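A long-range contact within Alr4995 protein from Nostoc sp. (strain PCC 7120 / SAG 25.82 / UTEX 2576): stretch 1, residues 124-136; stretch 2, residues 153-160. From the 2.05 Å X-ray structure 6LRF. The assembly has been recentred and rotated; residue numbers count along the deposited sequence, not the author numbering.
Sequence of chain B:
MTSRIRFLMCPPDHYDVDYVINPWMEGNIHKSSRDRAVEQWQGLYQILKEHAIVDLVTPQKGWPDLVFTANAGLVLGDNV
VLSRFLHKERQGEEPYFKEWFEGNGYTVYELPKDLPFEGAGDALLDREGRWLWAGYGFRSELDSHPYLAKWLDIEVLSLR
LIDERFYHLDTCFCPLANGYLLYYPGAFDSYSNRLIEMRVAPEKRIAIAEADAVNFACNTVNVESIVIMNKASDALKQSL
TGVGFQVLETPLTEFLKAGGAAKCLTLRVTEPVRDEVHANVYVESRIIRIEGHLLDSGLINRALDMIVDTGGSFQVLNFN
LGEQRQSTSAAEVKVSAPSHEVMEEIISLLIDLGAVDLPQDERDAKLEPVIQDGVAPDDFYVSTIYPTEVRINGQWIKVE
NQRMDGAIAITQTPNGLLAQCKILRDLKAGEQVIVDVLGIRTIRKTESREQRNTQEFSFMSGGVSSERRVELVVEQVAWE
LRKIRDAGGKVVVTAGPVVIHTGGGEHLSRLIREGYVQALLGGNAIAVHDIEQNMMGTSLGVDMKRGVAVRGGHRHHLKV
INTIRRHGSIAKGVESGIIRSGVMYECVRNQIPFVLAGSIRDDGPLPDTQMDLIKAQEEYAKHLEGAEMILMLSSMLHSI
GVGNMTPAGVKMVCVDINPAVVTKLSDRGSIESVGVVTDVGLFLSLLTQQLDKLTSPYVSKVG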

# COMPACT_ATOMS: atom_id res chain seq x y z
N LEU B 124 -48.38 6.08 2.64
CA LEU B 124 -49.21 4.98 3.12
C LEU B 124 -49.79 5.24 4.49
O LEU B 124 -49.08 5.63 5.42
CB LEU B 124 -48.42 3.69 3.13
CG LEU B 124 -48.11 3.24 1.71
CD1 LEU B 124 -47.18 2.06 1.73
CD2 LEU B 124 -49.41 2.86 1.03
N LEU B 125 -51.09 5.01 4.61
CA LEU B 125 -51.78 5.22 5.88
C LEU B 125 -51.48 4.11 6.88
O LEU B 125 -51.40 2.94 6.54
CB LEU B 125 -53.29 5.30 5.64
CG LEU B 125 -53.77 6.58 4.96
CD1 LEU B 125 -55.18 6.39 4.37
CD2 LEU B 125 -53.74 7.76 5.93
N ASP B 126 -51.30 4.51 8.13
CA ASP B 126 -51.32 3.56 9.23
C ASP B 126 -52.70 2.89 9.21
O ASP B 126 -53.71 3.59 9.08
CB ASP B 126 -51.04 4.29 10.55
CG ASP B 126 -51.35 3.45 11.77
OD1 ASP B 126 -50.53 2.57 12.10
OD2 ASP B 126 -52.41 3.70 12.40
N ARG B 127 -52.77 1.57 9.29
CA ARG B 127 -54.04 0.87 9.04
C ARG B 127 -55.09 1.12 10.13
O ARG B 127 -56.29 0.98 9.89
CB ARG B 127 -53.82 -0.63 8.86
CG ARG B 127 -53.06 -1.00 7.59
CD ARG B 127 -53.40 -0.11 6.39
NE ARG B 127 -54.84 -0.01 6.15
CZ ARG B 127 -55.40 0.80 5.25
NH1 ARG B 127 -54.64 1.59 4.49
NH2 ARG B 127 -56.71 0.84 5.11
N GLU B 128 -54.63 1.49 11.31
CA GLU B 128 -55.56 1.93 12.36
C GLU B 128 -55.81 3.44 12.21
O GLU B 128 -56.43 4.07 13.07
CB GLU B 128 -55.01 1.56 13.75
CG GLU B 128 -54.77 0.05 13.90
CD GLU B 128 -53.84 -0.34 15.07
OE1 GLU B 128 -53.04 0.50 15.53
OE2 GLU B 128 -53.92 -1.51 15.51
N GLY B 129 -55.33 4.01 11.10
CA GLY B 129 -55.61 5.38 10.71
C GLY B 129 -55.05 6.48 11.60
O GLY B 129 -55.58 7.60 11.63
N ARG B 130 -53.97 6.18 12.33
CA ARG B 130 -53.44 7.13 13.33
C ARG B 130 -52.60 8.24 12.70
O ARG B 130 -52.60 9.39 13.18
CB ARG B 130 -52.62 6.37 14.38
CG ARG B 130 -53.47 5.37 15.20
CD ARG B 130 -52.59 4.44 16.03
NE ARG B 130 -51.76 3.58 15.18
CZ ARG B 130 -50.66 2.97 15.60
NH1 ARG B 130 -50.25 3.12 16.85
NH2 ARG B 130 -49.96 2.20 14.76
N TRP B 131 -51.87 7.91 11.64
CA TRP B 131 -51.03 8.88 10.95
C TRP B 131 -50.79 8.43 9.52
O TRP B 131 -51.18 7.32 9.12
CB TRP B 131 -49.69 9.06 11.67
CG TRP B 131 -49.00 7.75 11.97
CD1 TRP B 131 -48.42 6.89 11.06
CD2 TRP B 131 -48.84 7.15 13.25
NE1 TRP B 131 -47.91 5.79 11.72
CE2 TRP B 131 -48.16 5.92 13.06
CE3 TRP B 131 -49.21 7.52 14.55
CZ2 TRP B 131 -47.84 5.08 14.12
CZ3 TRP B 131 -48.90 6.68 15.60
CH2 TRP B 131 -48.21 5.48 15.38
N LEU B 132 -50.15 9.31 8.75
CA LEU B 132 -49.75 9.03 7.38
C LEU B 132 -48.22 8.96 7.26
O LEU B 132 -47.52 9.89 7.66
CB LEU B 132 -50.29 10.10 6.43
CG LEU B 132 -49.82 9.98 4.98
CD1 LEU B 132 -50.44 8.75 4.35
CD2 LEU B 132 -50.14 11.24 4.18
N TRP B 133 -47.73 7.86 6.70
CA TRP B 133 -46.33 7.73 6.35
C TRP B 133 -46.10 8.29 4.95
O TRP B 133 -46.70 7.79 4.01
CB TRP B 133 -45.90 6.26 6.36
CG TRP B 133 -46.06 5.50 7.68
CD1 TRP B 133 -47.05 4.60 8.00
CD2 TRP B 133 -45.16 5.50 8.79
NE1 TRP B 133 -46.84 4.08 9.26
CE2 TRP B 133 -45.68 4.61 9.76
CE3 TRP B 133 -43.96 6.18 9.07
CZ2 TRP B 133 -45.05 4.38 10.99
CZ3 TRP B 133 -43.33 5.95 10.28
CH2 TRP B 133 -43.88 5.06 11.23
N ALA B 134 -45.24 9.29 4.79
CA ALA B 134 -44.95 9.82 3.45
C ALA B 134 -43.49 9.67 3.07
O ALA B 134 -42.61 10.09 3.82
CB ALA B 134 -45.34 11.29 3.37
N GLY B 135 -43.24 9.15 1.88
CA GLY B 135 -41.88 8.99 1.38
C GLY B 135 -41.36 10.20 0.63
O GLY B 135 -42.13 11.03 0.14
N TYR B 136 -40.03 10.34 0.58
CA TYR B 136 -39.41 11.32 -0.30
C TYR B 136 -38.04 10.76 -0.62
O TYR B 136 -37.59 9.82 0.02
CB TYR B 136 -39.32 12.73 0.32
CG TYR B 136 -38.34 12.89 1.46
CD1 TYR B 136 -38.63 12.41 2.73
CD2 TYR B 136 -37.11 13.52 1.26
CE1 TYR B 136 -37.72 12.55 3.77
CE2 TYR B 136 -36.20 13.67 2.30
CZ TYR B 136 -36.51 13.19 3.56
OH TYR B 136 -35.61 13.33 4.61
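Stretch 2, residues 153-160: DIEVLSLR

The most unusual feature of this contact is a single methyl group shared by two indoles. Leu157 CD1 lies 3.8 Å from the centroid of the Trp131 five-membered ring, 10° off the ring normal, and 3.9 Å from the centroid of the Trp133 six-membered ring, 21° off its normal. Both values place the methyl over a ring face, so each contact qualifies as CH-pi. The closest atom pairs agree: Leu157 CD1 is 3.7 Å from Trp131 CD1 and 3.6 Å from Trp133 CZ3. The two indole nitrogens, Trp131 NE1 and Trp133 NE1, approach to 3.2 Å, but both are donors and no hydrogen bond joins them.

The backbone of stretch 2 is extended from Ile154 onward, after Asp153 leaves a helix with positive phi (53°). It pairs in parallel with the strand that runs through Leu132 to Tyr136: the N-to-C directions differ by 34°, the signed crossing angle is -34°, and the axes approach to 4.6 Å. The register is unbroken, with Leu132 opposite Val156 (CA to CA 4.7 Å) and Tyr136 opposite Arg160 (CA to CA 5.2 Å).

Hydrogen bonding confirms the parallel pattern, since the N and O of one residue reach two residues that flank its partner: Leu132 N and O bond to Glu155 and Leu157, on either side of Val156, and Ala134 N and O to Leu157 and Leu159, on either side of Ser158. Leu132 N donates to Glu155 O at 2.8 Å (177°), and Leu157 N to Leu132 O at 2.7 Å (173°). Ala134 N then donates to Leu157 O at 2.8 Å and Leu159 N to Ala134 O at 2.8 Å. The last rung, Tyr136 N to Leu159 O, is longer at 3.0 Å and more bent, at 141°. Short CA-H...O contacts fill in between, such as Val156 CA to Leu132 O at 3.3 Å. Just before the ladder, a water bridges the two stretches, donating to Arg130 O at 3.0 Å and accepting from Glu155 N at 3.1 Å.

Side chains sort onto two faces. With Trp133 and Leu157 goes Leu159, whose CD1 is 3.7 Å from Trp133 CE3; Gly135, paired with Leu159, adds no side chain there. On the other face, Leu132 CD2 meets Val156 CG2 at 4.0 Å, and Ala134 CB meets Val156 CG1 at 3.8 Å. Farther along this face the Tyr136 ring lies against Arg160: Arg160 CG is 4.2 Å from the Tyr136 ring centroid, 25° off the normal, so the aliphatic part of the arginine packs over the ring. At the opposite end, Ile154 points toward stretch 1, and its CD1 reaches Leu125 CD2 at 3.9 Å. Together the stretches bury 772 Å², both sides summed.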

# COMPACT_ATOMS: atom_id res chain seq x y z
N ASP B 153 -55.98 16.54 6.82
CA ASP B 153 -56.14 16.74 8.26
C ASP B 153 -55.58 15.56 9.09
O ASP B 153 -56.31 14.90 9.84
CB ASP B 153 -57.63 16.97 8.60
CG ASP B 153 -57.83 17.89 9.81
OD1 ASP B 153 -56.85 18.50 10.28
OD2 ASP B 153 -58.99 18.01 10.29
N ILE B 154 -54.28 15.31 8.96
CA ILE B 154 -53.66 14.13 9.56
C ILE B 154 -52.19 14.37 9.88
O ILE B 154 -51.55 15.22 9.27
CB ILE B 154 -53.80 12.91 8.62
CG1 ILE B 154 -53.46 11.63 9.37
CG2 ILE B 154 -52.96 13.07 7.37
CD1 ILE B 154 -54.07 10.39 8.79
N GLU B 155 -51.66 13.64 10.87
CA GLU B 155 -50.24 13.67 11.20
C GLU B 155 -49.42 12.96 10.13
O GLU B 155 -49.66 11.79 9.85
CB GLU B 155 -49.96 13.01 12.56
CG GLU B 155 -48.48 12.98 12.94
CD GLU B 155 -48.21 12.24 14.25
OE1 GLU B 155 -48.64 11.08 14.38
OE2 GLU B 155 -47.57 12.83 15.14
N VAL B 156 -48.45 13.66 9.54
CA VAL B 156 -47.63 13.09 8.46
C VAL B 156 -46.21 12.83 8.94
O VAL B 156 -45.54 13.72 9.44
CB VAL B 156 -47.59 14.03 7.23
CG1 VAL B 156 -46.60 13.52 6.19
CG2 VAL B 156 -48.99 14.14 6.63
N LEU B 157 -45.77 11.58 8.80
CA LEU B 157 -44.42 11.17 9.18
C LEU B 157 -43.55 10.97 7.95
O LEU B 157 -43.84 10.10 7.13
CB LEU B 157 -44.48 9.87 9.98
CG LEU B 157 -45.32 9.90 11.25
CD1 LEU B 157 -45.20 8.57 11.98
CD2 LEU B 157 -44.88 11.05 12.15
N SER B 158 -42.48 11.76 7.82
CA SER B 158 -41.66 11.72 6.60
C SER B 158 -40.57 10.66 6.68
O SER B 158 -39.84 10.59 7.67
CB SER B 158 -41.03 13.08 6.34
OG SER B 158 -42.02 14.10 6.27
N LEU B 159 -40.46 9.84 5.63
CA LEU B 159 -39.42 8.81 5.54
C LEU B 159 -38.57 9.05 4.30
O LEU B 159 -39.12 9.29 3.21
CB LEU B 159 -40.02 7.40 5.48
CG LEU B 159 -40.91 6.95 6.62
CD1 LEU B 159 -41.49 5.56 6.32
CD2 LEU B 159 -40.16 6.92 7.95
N ARG B 160 -37.25 8.96 4.44
CA ARG B 160 -36.38 9.15 3.28
C ARG B 160 -35.98 7.83 2.64
O ARG B 160 -35.47 6.93 3.31
CB ARG B 160 -35.12 9.94 3.64
CG ARG B 160 -34.29 10.21 2.40
CD ARG B 160 -32.90 10.69 2.74
NE ARG B 160 -32.18 11.00 1.51
CZ ARG B 160 -30.91 11.37 1.46
NH1 ARG B 160 -30.22 11.47 2.59
NH2 ARG B 160 -30.35 11.63 0.29
O HOH W 1 -53.29 12.28 13.14